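Local coordinates for protein galactan 1,3-beta-galactosidase (Phanerochaete chrysosporium, PDB 7BYS) that probably releases galactose from the chain ends of beta-1,3-galactan in arabinogalactan, pairing a family 43 glycoside hydrolase domain with a carbohydrate-binding module, at residues A[355-360]-A[367-372]; A[408-413]-A[422-427]. All coordinates share one frame; numbering follows the deposited sequence. Where two conformers were deposited one is given.

Contact 1. Residues A[355-360]-A[367-372]; sequences VALYFA and RNVTVS. With NAG (2-acetamido-2-deoxy-beta-D-glucopyranose), chain E.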
ATOM      1  N   VAL A 355      -2.681  -9.192 -16.721  1.00 10.41           N
ATOM      2  CA  VAL A 355      -1.904 -10.414 -16.585  1.00 12.55           C
ATOM      3  C   VAL A 355      -0.946 -10.235 -15.414  1.00 11.10           C
ATOM      4  O   VAL A 355      -0.188  -9.261 -15.369  1.00 11.42           O
ATOM      5  CB  VAL A 355      -1.144 -10.738 -17.887  1.00 11.21           C
ATOM      6  CG1 VAL A 355      -0.375 -12.036 -17.748  1.00 13.72           C
ATOM      7  CG2 VAL A 355      -2.120 -10.805 -19.081  1.00 13.74           C
ATOM      8  N   ALA A 356      -0.991 -11.160 -14.470  1.00 10.67           N
ATOM      9  CA  ALA A 356      -0.083 -11.136 -13.333  1.00  9.97           C
ATOM     10  C   ALA A 356       1.137 -11.992 -13.641  1.00  8.92           C
ATOM     11  O   ALA A 356       1.009 -13.165 -14.001  1.00 10.22           O
ATOM     12  CB  ALA A 356      -0.779 -11.659 -12.077  1.00 11.39           C
ATOM     13  N   LEU A 357       2.315 -11.407 -13.488  1.00  8.28           N
ATOM     14  CA  LEU A 357       3.578 -12.105 -13.703  1.00  9.34           C
ATOM     15  C   LEU A 357       4.136 -12.511 -12.343  1.00 10.27           C
ATOM     16  O   LEU A 357       4.458 -11.646 -11.521  1.00  8.94           O
ATOM     17  CB  LEU A 357       4.572 -11.215 -14.450  1.00 11.44           C
ATOM     18  CG  LEU A 357       4.078 -10.444 -15.676  1.00  9.06           C
ATOM     19  CD1 LEU A 357       5.225  -9.640 -16.291  1.00 13.22           C
ATOM     20  CD2 LEU A 357       3.453 -11.376 -16.690  1.00 12.50           C
ATOM     21  N   TYR A 358       4.218 -13.820 -12.101  1.00  7.95           N
ATOM     22  CA  TYR A 358       4.768 -14.358 -10.859  1.00  8.47           C
ATOM     23  C   TYR A 358       6.242 -14.668 -11.078  1.00  9.16           C
ATOM     24  O   TYR A 358       6.595 -15.455 -11.965  1.00 10.33           O
ATOM     25  CB  TYR A 358       4.009 -15.611 -10.433  1.00  8.79           C
ATOM     26  CG  TYR A 358       2.658 -15.315  -9.839  1.00  8.05           C
ATOM     27  CD1 TYR A 358       1.604 -14.852 -10.628  1.00  9.85           C
ATOM     28  CD2 TYR A 358       2.435 -15.500  -8.481  1.00 10.39           C
ATOM     29  CE1 TYR A 358       0.365 -14.555 -10.058  1.00  9.51           C
ATOM     30  CE2 TYR A 358       1.205 -15.217  -7.914  1.00  9.73           C
ATOM     31  CZ  TYR A 358       0.189 -14.741  -8.707  1.00 10.35           C
ATOM     32  OH  TYR A 358      -1.025 -14.467  -8.113  1.00 11.81           O
ATOM     33  N   PHE A 359       7.107 -14.050 -10.284  1.00  9.33           N
ATOM     34  CA  PHE A 359       8.541 -14.136 -10.514  1.00  8.44           C
ATOM     35  C   PHE A 359       9.260 -14.153  -9.169  1.00  8.17           C
ATOM     36  O   PHE A 359       8.700 -13.773  -8.135  1.00  9.04           O
ATOM     37  CB  PHE A 359       9.024 -12.923 -11.329  1.00 10.74           C
ATOM     38  CG  PHE A 359       8.893 -11.634 -10.573  1.00 10.01           C
ATOM     39  CD1 PHE A 359       9.925 -11.185  -9.764  1.00  9.33           C
ATOM     40  CD2 PHE A 359       7.699 -10.920 -10.603  1.00 11.38           C
ATOM     41  CE1 PHE A 359       9.788 -10.027  -9.029  1.00 10.81           C
ATOM     42  CE2 PHE A 359       7.556  -9.756  -9.873  1.00 11.58           C
ATOM     43  CZ  PHE A 359       8.601  -9.312  -9.081  1.00 11.34           C
ATOM     44  N   ALA A 360      10.518 -14.578  -9.188  1.00  9.13           N
ATOM     45  CA  ALA A 360      11.407 -14.453  -8.043  1.00  9.76           C
ATOM     46  C   ALA A 360      12.600 -13.609  -8.459  1.00  9.51           C
ATOM     47  O   ALA A 360      13.152 -13.798  -9.545  1.00 10.17           O
ATOM     48  CB  ALA A 360      11.883 -15.832  -7.564  1.00 12.05           C
ATOM     49  N   ARG A 367      14.815  -5.778 -11.085  1.00 10.43           N
ATOM     50  CA  ARG A 367      15.063  -6.181 -12.460  1.00  9.82           C
ATOM     51  C   ARG A 367      13.873  -5.726 -13.299  1.00 11.35           C
ATOM     52  O   ARG A 367      12.961  -5.058 -12.809  1.00 11.02           O
ATOM     53  CB  ARG A 367      15.268  -7.694 -12.541  1.00 10.87           C
ATOM     54  CG  ARG A 367      16.502  -8.170 -11.802  1.00 11.19           C
ATOM     55  CD  ARG A 367      16.784  -9.611 -12.137  1.00 15.52           C
ATOM     56  NE  ARG A 367      17.912 -10.129 -11.370  1.00 14.10           N
ATOM     57  CZ  ARG A 367      18.536 -11.269 -11.638  1.00 16.29           C
ATOM     58  NH1 ARG A 367      18.163 -12.016 -12.673  1.00 16.62           N
ATOM     59  NH2 ARG A 367      19.544 -11.661 -10.871  1.00 17.31           N
ATOM     60  N   ASN A 368      13.876  -6.092 -14.575  1.00 12.29           N
ATOM     61  CA  ASN A 368      12.693  -5.889 -15.402  1.00 12.79           C
ATOM     62  C   ASN A 368      12.674  -6.961 -16.472  1.00 11.32           C
ATOM     63  O   ASN A 368      13.649  -7.684 -16.674  1.00 11.88           O
ATOM     64  CB  ASN A 368      12.687  -4.510 -16.047  1.00 16.93           C
ATOM     65  CG  ASN A 368      14.042  -4.091 -16.408  1.00 18.76           C
ATOM     66  OD1 ASN A 368      14.631  -4.635 -17.339  1.00 20.03           O
ATOM     67  ND2 ASN A 368      14.588  -3.145 -15.658  1.00 23.53           N
ATOM     68  N   VAL A 369      11.538  -7.059 -17.151  1.00 10.71           N
ATOM     69  CA  VAL A 369      11.335  -8.076 -18.175  1.00 11.24           C
ATOM     70  C   VAL A 369      10.585  -7.436 -19.335  1.00 13.12           C
ATOM     71  O   VAL A 369       9.640  -6.669 -19.132  1.00 11.87           O
ATOM     72  CB  VAL A 369      10.615  -9.325 -17.610  1.00 11.36           C
ATOM     73  CG1 VAL A 369       9.178  -9.003 -17.183  1.00 10.62           C
ATOM     74  CG2 VAL A 369      10.663 -10.485 -18.632  1.00 11.36           C
ATOM     75  N   THR A 370      11.030  -7.726 -20.555  1.00 10.74           N
ATOM     76  CA  THR A 370      10.281  -7.312 -21.735  1.00 10.19           C
ATOM     77  C   THR A 370       9.146  -8.297 -21.994  1.00 11.20           C
ATOM     78  O   THR A 370       9.298  -9.512 -21.819  1.00 12.02           O
ATOM     79  CB  THR A 370      11.191  -7.283 -22.967  1.00 11.66           C
ATOM     80  OG1 THR A 370      11.709  -8.596 -23.195  1.00 13.83           O
ATOM     81  CG2 THR A 370      12.333  -6.294 -22.784  1.00 15.35           C
ATOM     82  N   VAL A 371       8.002  -7.764 -22.424  1.00 11.04           N
ATOM     83  CA  VAL A 371       6.802  -8.550 -22.687  1.00 12.99           C
ATOM     84  C   VAL A 371       6.275  -8.155 -24.064  1.00 14.46           C
ATOM     85  O   VAL A 371       5.998  -6.974 -24.315  1.00 13.71           O
ATOM     86  CB  VAL A 371       5.718  -8.338 -21.612  1.00 12.94           C
ATOM     87  CG1 VAL A 371       4.512  -9.217 -21.888  1.00 14.03           C
ATOM     88  CG2 VAL A 371       6.269  -8.619 -20.211  1.00 13.46           C
ATOM     89  N   SER A 372       6.131  -9.139 -24.948  1.00 11.16           N
ATOM     90  CA  SER A 372       5.659  -8.920 -26.308  1.00 12.87           C
ATOM     91  C   SER A 372       4.512  -9.878 -26.579  1.00 13.33           C
ATOM     92  O   SER A 372       4.633 -11.084 -26.335  1.00 14.68           O
ATOM     93  CB  SER A 372       6.803  -9.192 -27.283  1.00 12.03           C
ATOM     94  OG  SER A 372       6.321  -9.400 -28.601  1.00 16.31           O
TER
HETATM   95  C1  NAG E 502      15.939  -2.712 -15.858  1.00 28.00           C
HETATM   96  C2  NAG E 502      16.164  -1.232 -15.587  1.00 25.29           C
HETATM   97  C3  NAG E 502      17.614  -0.893 -15.589  1.00 34.72           C
HETATM   98  C4  NAG E 502      18.396  -1.750 -14.634  1.00 35.59           C
HETATM   99  C5  NAG E 502      18.185  -3.233 -14.921  1.00 31.43           C
HETATM  100  C6  NAG E 502      18.861  -4.040 -13.853  1.00 31.92           C
HETATM  101  C7  NAG E 502      14.377   0.466 -16.286  1.00 34.98           C
HETATM  102  C8  NAG E 502      13.639   1.264 -17.368  1.00 29.73           C
HETATM  103  N2  NAG E 502      15.449  -0.457 -16.652  1.00 29.70           N
HETATM  104  O3  NAG E 502      17.758   0.502 -15.202  1.00 42.43           O
HETATM  105  O4  NAG E 502      19.794  -1.476 -14.751  1.00 39.38           O
HETATM  106  O5  NAG E 502      16.756  -3.567 -14.927  1.00 26.82           O
HETATM  107  O6  NAG E 502      18.735  -5.404 -14.162  1.00 34.64           O
HETATM  108  O7  NAG E 502      14.078   0.601 -15.146  1.00 41.02           O
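Leu357 reaches across to Val369 and Val371 with a single methyl, CD1, which serves both partners. The leucine supplies the largest share of the buried surface. Its CG lies anti to the carbonyl carbon (chi1 -46°) and chi2 is fully extended, a shape that carries CD1 out to the second strand. There it meets Val371 CG2 tip to tip, the two carbons 4.2 Å apart, while Val369 CG1 comes in obliquely and lies 4.1 Å from the same Leu357 CD1. No hydrogen bond links strands 355-360 and 367-372, and Leu357 CA lies 9.8 Å from Val369 CA, which is the spacing of two sheets stacked face to face. This is the beta-sandwich of a carbohydrate-binding module related to families 6 and 35, and the three residues belong to its buried interior. On strand 367-372 the residues flanking Val369 point elsewhere: Thr370 OG1 is hydrogen-bonded to Ser412 O, and Asn368 carries an N-linked sugar through a 1.4 Å bond from ND2 to C1 of NAG. Asn368 OD1 accepts a hydrogen bond from Asn416. Arg367, which contacts beta-D-galactose in another structure of this protein, forms a salt bridge with Asp363 through NE.

Contact 2. Residues A[408-413]-A[422-427]; sequences ITFGSG and DKIIVY. With CA (calcium ion), chain F.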
ATOM      1  N   ILE A 408       2.714 -14.967 -25.702  1.00 12.72           N
ATOM      2  CA  ILE A 408       3.356 -13.898 -24.944  1.00 13.14           C
ATOM      3  C   ILE A 408       4.815 -14.282 -24.747  1.00 14.37           C
ATOM      4  O   ILE A 408       5.104 -15.348 -24.194  1.00 13.36           O
ATOM      5  CB  ILE A 408       2.680 -13.651 -23.585  1.00 14.66           C
ATOM      6  CG1 ILE A 408       1.168 -13.460 -23.751  1.00 15.95           C
ATOM      7  CG2 ILE A 408       3.301 -12.440 -22.913  1.00 17.08           C
ATOM      8  CD1 ILE A 408       0.405 -13.448 -22.422  1.00 17.34           C
ATOM      9  N   THR A 409       5.728 -13.428 -25.203  1.00 13.38           N
ATOM     10  CA  THR A 409       7.158 -13.714 -25.161  1.00 12.89           C
ATOM     11  C   THR A 409       7.821 -12.819 -24.121  1.00 11.98           C
ATOM     12  O   THR A 409       7.608 -11.600 -24.116  1.00 11.47           O
ATOM     13  CB  THR A 409       7.798 -13.500 -26.534  1.00 15.69           C
ATOM     14  OG1 THR A 409       7.281 -14.469 -27.452  1.00 19.72           O
ATOM     15  CG2 THR A 409       9.296 -13.687 -26.453  1.00 16.06           C
ATOM     16  N   PHE A 410       8.641 -13.424 -23.264  1.00 12.47           N
ATOM     17  CA  PHE A 410       9.331 -12.738 -22.175  1.00 12.15           C
ATOM     18  C   PHE A 410      10.837 -12.788 -22.392  1.00 10.97           C
ATOM     19  O   PHE A 410      11.389 -13.848 -22.707  1.00 12.56           O
ATOM     20  CB  PHE A 410       8.997 -13.402 -20.836  1.00 11.61           C
ATOM     21  CG  PHE A 410       7.543 -13.364 -20.500  1.00 11.09           C
ATOM     22  CD1 PHE A 410       7.022 -12.287 -19.794  1.00 11.42           C
ATOM     23  CD2 PHE A 410       6.696 -14.397 -20.874  1.00 11.40           C
ATOM     24  CE1 PHE A 410       5.670 -12.236 -19.479  1.00 13.67           C
ATOM     25  CE2 PHE A 410       5.350 -14.347 -20.563  1.00 14.19           C
ATOM     26  CZ  PHE A 410       4.838 -13.264 -19.863  1.00 13.09           C
ATOM     27  N   GLY A 411      11.488 -11.638 -22.223  1.00 11.01           N
ATOM     28  CA  GLY A 411      12.929 -11.560 -22.174  1.00 10.84           C
ATOM     29  C   GLY A 411      13.622 -11.268 -23.485  1.00 11.52           C
ATOM     30  O   GLY A 411      14.855 -11.205 -23.499  1.00 14.32           O
ATOM     31  N   SER A 412      12.884 -11.097 -24.580  1.00 12.54           N
ATOM     32  CA  SER A 412      13.524 -10.748 -25.840  1.00 14.28           C
ATOM     33  C   SER A 412      14.084  -9.336 -25.781  1.00 16.23           C
ATOM     34  O   SER A 412      13.530  -8.448 -25.129  1.00 17.26           O
ATOM     35  CB  SER A 412      12.535 -10.885 -26.997  0.47 13.73           C
ATOM     36  OG  SER A 412      11.507  -9.914 -26.934  0.47 13.88           O
ATOM     37  N   GLY A 413      15.216  -9.145 -26.455  1.00 18.31           N
ATOM     38  CA  GLY A 413      15.755  -7.815 -26.674  1.00 18.50           C
ATOM     39  C   GLY A 413      16.115  -7.043 -25.428  1.00 22.93           C
ATOM     40  O   GLY A 413      15.949  -5.820 -25.400  1.00 30.28           O
ATOM     41  N   ASP A 422       7.992 -17.678 -12.829  1.00  8.80           N
ATOM     42  CA  ASP A 422       7.340 -18.864 -12.292  1.00  7.64           C
ATOM     43  C   ASP A 422       6.114 -19.243 -13.112  1.00 10.81           C
ATOM     44  O   ASP A 422       5.992 -20.391 -13.553  1.00 10.30           O
ATOM     45  CB  ASP A 422       6.928 -18.583 -10.837  1.00  8.59           C
ATOM     46  CG  ASP A 422       6.301 -19.770 -10.155  1.00 10.74           C
ATOM     47  OD1 ASP A 422       6.261 -20.869 -10.733  1.00 11.65           O
ATOM     48  OD2 ASP A 422       5.836 -19.603  -9.005  1.00 11.28           O
ATOM     49  N   LYS A 423       5.199 -18.299 -13.298  1.00 10.04           N
ATOM     50  CA  LYS A 423       3.962 -18.522 -14.034  1.00 11.14           C
ATOM     51  C   LYS A 423       3.351 -17.159 -14.312  1.00 11.28           C
ATOM     52  O   LYS A 423       3.819 -16.132 -13.806  1.00  9.45           O
ATOM     53  CB  LYS A 423       2.967 -19.389 -13.243  1.00 11.44           C
ATOM     54  CG  LYS A 423       2.515 -18.795 -11.906  1.00 12.63           C
ATOM     55  CD  LYS A 423       1.337 -19.581 -11.347  1.00 14.50           C
ATOM     56  CE  LYS A 423       0.731 -18.884 -10.146  1.00 18.94           C
ATOM     57  NZ  LYS A 423      -0.590 -19.498  -9.811  1.00 25.56           N
ATOM     58  N   ILE A 424       2.298 -17.158 -15.127  1.00 10.39           N
ATOM     59  CA  ILE A 424       1.467 -15.982 -15.343  1.00 10.47           C
ATOM     60  C   ILE A 424       0.021 -16.377 -15.083  1.00 13.17           C
ATOM     61  O   ILE A 424      -0.354 -17.545 -15.217  1.00 11.30           O
ATOM     62  CB  ILE A 424       1.636 -15.343 -16.748  1.00 10.77           C
ATOM     63  CG1 ILE A 424       1.025 -16.225 -17.854  1.00 11.78           C
ATOM     64  CG2 ILE A 424       3.106 -15.046 -17.035  1.00 10.31           C
ATOM     65  CD1 ILE A 424       1.044 -15.578 -19.234  1.00 14.00           C
ATOM     66  N   ILE A 425      -0.785 -15.406 -14.678  1.00  9.69           N
ATOM     67  CA  ILE A 425      -2.228 -15.583 -14.565  1.00  9.66           C
ATOM     68  C   ILE A 425      -2.891 -14.518 -15.418  1.00 11.91           C
ATOM     69  O   ILE A 425      -2.633 -13.319 -15.244  1.00 10.95           O
ATOM     70  CB  ILE A 425      -2.737 -15.521 -13.115  1.00 10.08           C
ATOM     71  CG1 ILE A 425      -1.964 -16.497 -12.223  1.00 12.80           C
ATOM     72  CG2 ILE A 425      -4.234 -15.820 -13.091  1.00 11.90           C
ATOM     73  CD1 ILE A 425      -2.438 -16.517 -10.749  1.00 13.57           C
ATOM     74  N   VAL A 426      -3.728 -14.959 -16.349  1.00 11.76           N
ATOM     75  CA  VAL A 426      -4.429 -14.078 -17.275  1.00 11.86           C
ATOM     76  C   VAL A 426      -5.858 -13.903 -16.781  1.00 13.61           C
ATOM     77  O   VAL A 426      -6.614 -14.878 -16.673  1.00 16.15           O
ATOM     78  CB  VAL A 426      -4.409 -14.643 -18.702  1.00 12.41           C
ATOM     79  CG1 VAL A 426      -5.225 -13.750 -19.631  1.00 16.71           C
ATOM     80  CG2 VAL A 426      -2.977 -14.773 -19.212  1.00 13.31           C
ATOM     81  N   TYR A 427      -6.228 -12.661 -16.494  1.00 15.99           N
ATOM     82  CA  TYR A 427      -7.547 -12.342 -15.967  1.00 14.19           C
ATOM     83  C   TYR A 427      -8.429 -11.776 -17.069  1.00 20.78           C
ATOM     84  O   TYR A 427      -7.986 -11.567 -18.198  1.00 25.35           O
ATOM     85  CB  TYR A 427      -7.426 -11.342 -14.806  1.00 13.63           C
ATOM     86  CG  TYR A 427      -6.708 -11.924 -13.611  1.00 11.96           C
ATOM     87  CD1 TYR A 427      -7.395 -12.676 -12.673  1.00 10.32           C
ATOM     88  CD2 TYR A 427      -5.337 -11.739 -13.437  1.00 13.13           C
ATOM     89  CE1 TYR A 427      -6.757 -13.224 -11.588  1.00 13.17           C
ATOM     90  CE2 TYR A 427      -4.687 -12.277 -12.346  1.00 11.79           C
ATOM     91  CZ  TYR A 427      -5.404 -13.020 -11.428  1.00 11.72           C
ATOM     92  OH  TYR A 427      -4.800 -13.576 -10.334  1.00 13.44           O
ATOM     93  OXT TYR A 427      -9.612 -11.522 -16.843  1.00 29.20           O
TER
HETATM   94 CA    CA F 503       6.220 -22.588 -12.286  1.00 10.41          CA
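Ile424 projects from strand 422-426 toward Ile408 and Phe410, across the interface between the two sheets of the module's beta-sandwich; Ile408 CA and Ile424 CA stand 10.0 Å apart. At the base of the side chain, Ile424 CB packs 3.6 Å from Ala356 O on the adjacent strand of its own sheet. From CB the two branches part company. The short one, CG2, lies anti to the carbonyl carbon and comes within 3.8 Å of Phe410 CZ, the far corner of an obliquely turned ring. The long branch starts at CG1, placed between the backbone N and the carbonyl carbon (chi1 71°), and then runs out straight with chi2 at 174°. Its terminal methyl, CD1, ends 3.9 Å from Ile408 CD1, the two isoleucine side chains meeting at a slant. One branched residue thus packs against two inward-facing residues of strand 408-410, one methyl to each, entirely by apolar contact. Val341 and Leu357 also touch the phenylalanine. Just before Ile424 the chemistry changes: Asp422 and Lys423 form a classic beta bulge opposite Tyr358, and Asp422 binds calcium twice, through its backbone O at 2.5 Å and its carboxylate OD1 at 2.3 Å.

In the fold
Contacts 1 and 2 illustrate how one buried interior can be sampled twice: each bridges the same two sheets, since strands 352-360 and 420-426 are neighbours in one and strands 367-373 and 405-410 in the other. Their centres are only about 6 Å apart, and Leu357 of contact 1 touches both Ile424 and Phe410 of contact 2, which makes the packing continuous. Both are core and apolar, contact 1 purely aliphatic, contact 2 with an aromatic ring. They differ where their strands leave that core: contact 1 lies beside a sugar-bearing surface, contact 2 beside a calcium site to which Glu308, Glu310, Ser327 and Lys330 also contribute.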